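Local structure of ferripyochelin binding protein (Pyrococcus horikoshii, 1V3W) at the interface of chains A and B. The protein catalyses the reversible hydration of carbon dioxide to bicarbonate as a gamma-class carbonic anhydrase that binds zinc and calcium. Residues are numbered along the deposited sequence; one frame, centred on the assembly and turned at random. Chains: chain A/B, ferripyochelin binding protein.

Contact 1: the interface of chains A and B. Residues chain A 3-5, 26; chain B 166, 170-172.
The ring of A:Tyr4 carries the guanidinium of B:Arg170 on one face, a cation-pi contact in which NH2 stands 3.4 Å above the ring centre. The two planes are nearly perpendicular, 82° apart, so B:Arg170 meets the ring along its NE–NH2 side rather than lying flat on it. Its own flat face is taken by A:Ile26, whose CD1 methyl packs 3.7 Å from B:Arg170 CZ. In the plane of the guanidinium, B:Arg170 NH1 points away from the tyrosine and donates to ND1 of B:His166 (2.9 Å), within chain B. This bond also lies close to the imidazole plane and should limit rotation of both groups. The arginine chain reaches this position by bending at chi2 and chi3 (-79° and -73°), which folds the head back between A:Tyr4 and A:Ile26. At the main chain, strand 170-172 of chain B, which follows the C-terminal helix 146-169, pairs antiparallel with the N-terminal strand 2-6 of chain A. The backbone N of A:Glu5 donates to O of B:Lys171 at 2.9 Å. The N of B:Lys171 returns a bond to O of A:Glu5 at 3.1 Å. The two strand ends thus join into one small sheet across the subunits, a link made by main-chain atoms. B:Lys171 and B:Arg172 are poorly ordered. As modelled, B:Arg172 CD lies 3.5 Å from CE1 of A:Tyr4, near the phenol end of the ring. NE of B:Arg172 tentatively reaches a bridging water, water 1, whose oxygen lies 2.7 Å from the backbone N of A:Ile3.

Contact 2: the interface of chains A and B. Residues chain A 44, 46; chain B 38-39, 60, 159, 162, 166.
Strand 42-45 of the chain A beta-helix and the loop after it meet chain B where its C-terminal helix 146-169 passes beside the loop residues B:Trp38 and B:Asp60; this is a subunit interface of the trimer typical of gamma-class carbonic anhydrases. A:Arg44 enters with CG anti to the backbone N (chi1 -175°), and bends at chi2 and chi3 bring its head over B:Trp38. B:Asp60 takes the head side-on, each oxygen offering its syn lone pair. A:Arg44 NE donates to B:Asp60 OD1 at 2.9 Å. A:Arg44 NH2 donates to B:Asp60 OD2 at 2.8 Å. The two bonds make a bidentate grip, with the carboxylate nearly coplanar with the guanidinium. A:Arg44 NH2 also donates to the phenol OH of B:Tyr159 at 3.0 Å. The third nitrogen, A:Arg44 NH1, turns back to OD2 of A:Asp46 at 2.8 Å. These partners fix the head in its plane, and B:Trp38 supports one face, stacked at 21° with its CE3 3.7 Å from A:Arg44 CZ; CD2 of B:Leu162 closes in at the edge. Replacing A:Arg44 with a methionine would probably leave the B:Asp60 carboxylate without its paired cation and strip the indole of its cation-pi partner. A:Asp46 OD2 is shared: its syn lone pair takes A:Arg44, and its anti lone pair takes NE2 of B:His166. The carboxylate stands almost upright to the imidazole, 83° between planes. B:Trp38 also backs this second bond, placing CZ3 over the centre of the imidazole, whose B:His166 NE2 reaches A:Asp46 OD2 at 2.7 Å.

Contact 1: the interface of chains A and B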
# COMPACT_ATOMS: atom_id res chain seq x y z
N ILE A 3 -16.68 1.67 9.95
CA ILE A 3 -16.33 2.63 10.99
C ILE A 3 -16.42 1.99 12.37
O ILE A 3 -17.36 1.25 12.66
CB ILE A 3 -17.26 3.86 10.91
CG1 ILE A 3 -17.17 4.47 9.50
CG2 ILE A 3 -16.87 4.89 11.95
CD1 ILE A 3 -15.92 4.93 8.95
N TYR A 4 -15.43 2.27 13.21
CA TYR A 4 -15.39 1.69 14.55
C TYR A 4 -15.00 2.64 15.68
O TYR A 4 -14.32 3.64 15.47
CB TYR A 4 -14.35 0.56 14.60
CG TYR A 4 -14.44 -0.49 13.53
CD1 TYR A 4 -15.01 -1.74 13.79
CD2 TYR A 4 -13.96 -0.24 12.25
CE1 TYR A 4 -15.08 -2.71 12.81
CE2 TYR A 4 -14.03 -1.21 11.25
CZ TYR A 4 -14.59 -2.44 11.54
OH TYR A 4 -14.65 -3.39 10.55
N GLU A 5 -15.43 2.30 16.89
CA GLU A 5 -15.08 3.06 18.07
C GLU A 5 -14.10 2.14 18.77
O GLU A 5 -14.09 0.93 18.51
CB GLU A 5 -16.28 3.25 19.00
CG GLU A 5 -17.35 4.22 18.57
CD GLU A 5 -18.55 4.16 19.50
OE1 GLU A 5 -19.48 4.97 19.34
OE2 GLU A 5 -18.55 3.29 20.40
N ILE A 26 -11.11 4.06 12.56
CA ILE A 26 -11.20 3.58 13.93
C ILE A 26 -10.85 4.61 15.00
O ILE A 26 -9.84 5.29 14.92
CB ILE A 26 -10.23 2.39 14.15
CG1 ILE A 26 -10.52 1.28 13.14
CG2 ILE A 26 -10.35 1.86 15.57
CD1 ILE A 26 -9.37 0.31 12.97
N HIS B 166 -7.70 -3.73 21.16
CA HIS B 166 -8.65 -3.88 20.06
C HIS B 166 -9.52 -5.12 20.25
O HIS B 166 -10.72 -5.09 19.99
CB HIS B 166 -7.90 -3.98 18.72
CG HIS B 166 -7.45 -2.66 18.18
ND1 HIS B 166 -8.08 -2.04 17.13
CD2 HIS B 166 -6.44 -1.84 18.56
CE1 HIS B 166 -7.48 -0.89 16.87
NE2 HIS B 166 -6.48 -0.74 17.73
N ARG B 170 -12.91 -2.93 20.56
CA ARG B 170 -13.38 -2.51 19.24
C ARG B 170 -14.88 -2.74 19.11
O ARG B 170 -15.41 -3.75 19.59
CB ARG B 170 -12.65 -3.29 18.14
CG ARG B 170 -11.30 -2.72 17.74
CD ARG B 170 -11.44 -1.52 16.82
NE ARG B 170 -11.85 -1.89 15.46
CZ ARG B 170 -11.07 -2.50 14.57
NH1 ARG B 170 -9.82 -2.81 14.87
NH2 ARG B 170 -11.55 -2.80 13.37
N LYS B 171 -15.56 -1.81 18.46
CA LYS B 171 -17.00 -1.91 18.25
C LYS B 171 -17.37 -1.22 16.93
O LYS B 171 -17.08 -0.04 16.75
CB LYS B 171 -17.73 -1.24 19.42
CG LYS B 171 -19.22 -1.54 19.50
CD LYS B 171 -19.81 -1.02 20.80
CE LYS B 171 -21.28 -1.41 20.95
NZ LYS B 171 -21.85 -0.94 22.24
N ARG B 172 -18.00 -1.96 16.02
CA ARG B 172 -18.40 -1.40 14.73
C ARG B 172 -19.67 -0.58 14.91
O ARG B 172 -20.60 -1.01 15.60
CB ARG B 172 -18.65 -2.52 13.70
CG ARG B 172 -19.22 -2.05 12.35
CD ARG B 172 -18.20 -2.19 11.22
NE ARG B 172 -18.81 -2.28 9.89
CZ ARG B 172 -19.08 -3.42 9.26
NH1 ARG B 172 -18.80 -4.58 9.83
NH2 ARG B 172 -19.62 -3.40 8.05
O HOH W 1 -19.26 0.77 9.90

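Contact 2: the interface of chains A and B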
# COMPACT_ATOMS: atom_id res chain seq x y z
N ARG A 44 -6.35 4.81 11.55
CA ARG A 44 -6.41 4.15 12.85
C ARG A 44 -6.11 5.10 14.00
O ARG A 44 -4.95 5.38 14.32
CB ARG A 44 -5.44 2.95 12.85
CG ARG A 44 -5.49 2.09 14.11
CD ARG A 44 -5.22 0.61 13.81
NE ARG A 44 -3.92 0.38 13.17
CZ ARG A 44 -2.78 0.19 13.83
NH1 ARG A 44 -2.75 0.22 15.15
NH2 ARG A 44 -1.66 -0.02 13.16
N ASP A 46 -6.15 4.86 17.29
CA ASP A 46 -6.12 4.09 18.53
C ASP A 46 -5.06 4.53 19.55
O ASP A 46 -4.99 3.96 20.64
CB ASP A 46 -5.98 2.59 18.23
CG ASP A 46 -4.76 2.26 17.38
OD1 ASP A 46 -3.96 3.17 17.07
OD2 ASP A 46 -4.61 1.07 17.03
N TRP B 38 -3.27 -6.16 11.22
CA TRP B 38 -4.10 -4.97 11.17
C TRP B 38 -4.93 -4.74 9.91
O TRP B 38 -4.77 -5.43 8.92
CB TRP B 38 -3.20 -3.78 11.53
CG TRP B 38 -2.60 -4.01 12.90
CD1 TRP B 38 -1.46 -4.71 13.19
CD2 TRP B 38 -3.22 -3.71 14.15
NE1 TRP B 38 -1.34 -4.85 14.56
CE2 TRP B 38 -2.39 -4.25 15.16
CE3 TRP B 38 -4.39 -3.02 14.52
CZ2 TRP B 38 -2.72 -4.14 16.53
CZ3 TRP B 38 -4.70 -2.92 15.86
CH2 TRP B 38 -3.87 -3.46 16.85
N PRO B 39 -5.86 -3.76 9.96
CA PRO B 39 -6.72 -3.47 8.81
C PRO B 39 -6.06 -3.41 7.44
O PRO B 39 -5.02 -2.77 7.27
CB PRO B 39 -7.34 -2.13 9.18
CG PRO B 39 -7.45 -2.21 10.67
CD PRO B 39 -6.12 -2.81 11.06
N ASP B 60 -1.17 -2.13 8.99
CA ASP B 60 -2.15 -1.76 7.97
C ASP B 60 -1.61 -1.70 6.56
O ASP B 60 -0.53 -1.16 6.31
CB ASP B 60 -2.79 -0.41 8.31
CG ASP B 60 -2.90 -0.17 9.80
OD1 ASP B 60 -4.01 -0.29 10.36
OD2 ASP B 60 -1.86 0.14 10.41
N TYR B 159 2.68 -2.94 20.41
CA TYR B 159 1.65 -3.58 19.60
C TYR B 159 0.94 -4.74 20.26
O TYR B 159 -0.24 -4.97 20.01
CB TYR B 159 2.22 -4.02 18.26
CG TYR B 159 1.96 -2.99 17.20
CD1 TYR B 159 2.83 -1.93 17.00
CD2 TYR B 159 0.77 -3.03 16.48
CE1 TYR B 159 2.52 -0.91 16.11
CE2 TYR B 159 0.44 -2.02 15.59
CZ TYR B 159 1.32 -0.97 15.41
OH TYR B 159 0.96 0.03 14.54
N LEU B 162 -1.58 -3.04 22.22
CA LEU B 162 -2.56 -2.43 21.33
C LEU B 162 -3.52 -3.50 20.83
O LEU B 162 -4.73 -3.29 20.79
CB LEU B 162 -1.83 -1.77 20.15
CG LEU B 162 -2.48 -0.56 19.48
CD1 LEU B 162 -2.88 0.47 20.53
CD2 LEU B 162 -1.48 0.04 18.49
N HIS B 166 -7.70 -3.73 21.16
CA HIS B 166 -8.65 -3.88 20.06
C HIS B 166 -9.52 -5.12 20.25
O HIS B 166 -10.72 -5.09 19.99
CB HIS B 166 -7.90 -3.98 18.72
CG HIS B 166 -7.45 -2.66 18.18
ND1 HIS B 166 -8.08 -2.04 17.13
CD2 HIS B 166 -6.44 -1.84 18.56
CE1 HIS B 166 -7.48 -0.89 16.87
NE2 HIS B 166 -6.48 -0.74 17.73

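The centres of contact 1 and contact 2 lie about 10 Å apart, measured between the means of their C-alpha atoms, and B:His166 belongs to both. Its one imidazole takes part in both networks through its two nitrogens. Helix 146-169 of chain B serves both; the strand 170-172 after it serves contact 1, and the loop residues B:Trp38 and B:Asp60 serve contact 2. They face strands 2-6 and 24-26 of chain A in contact 1 and strand 42-45 in contact 2. Contact 1 ties chain termini through backbone pairing, whereas contact 2 rests mainly on polar and aromatic side chains around A:Arg44. Repeated in each subunit, they should together stabilise the trimer.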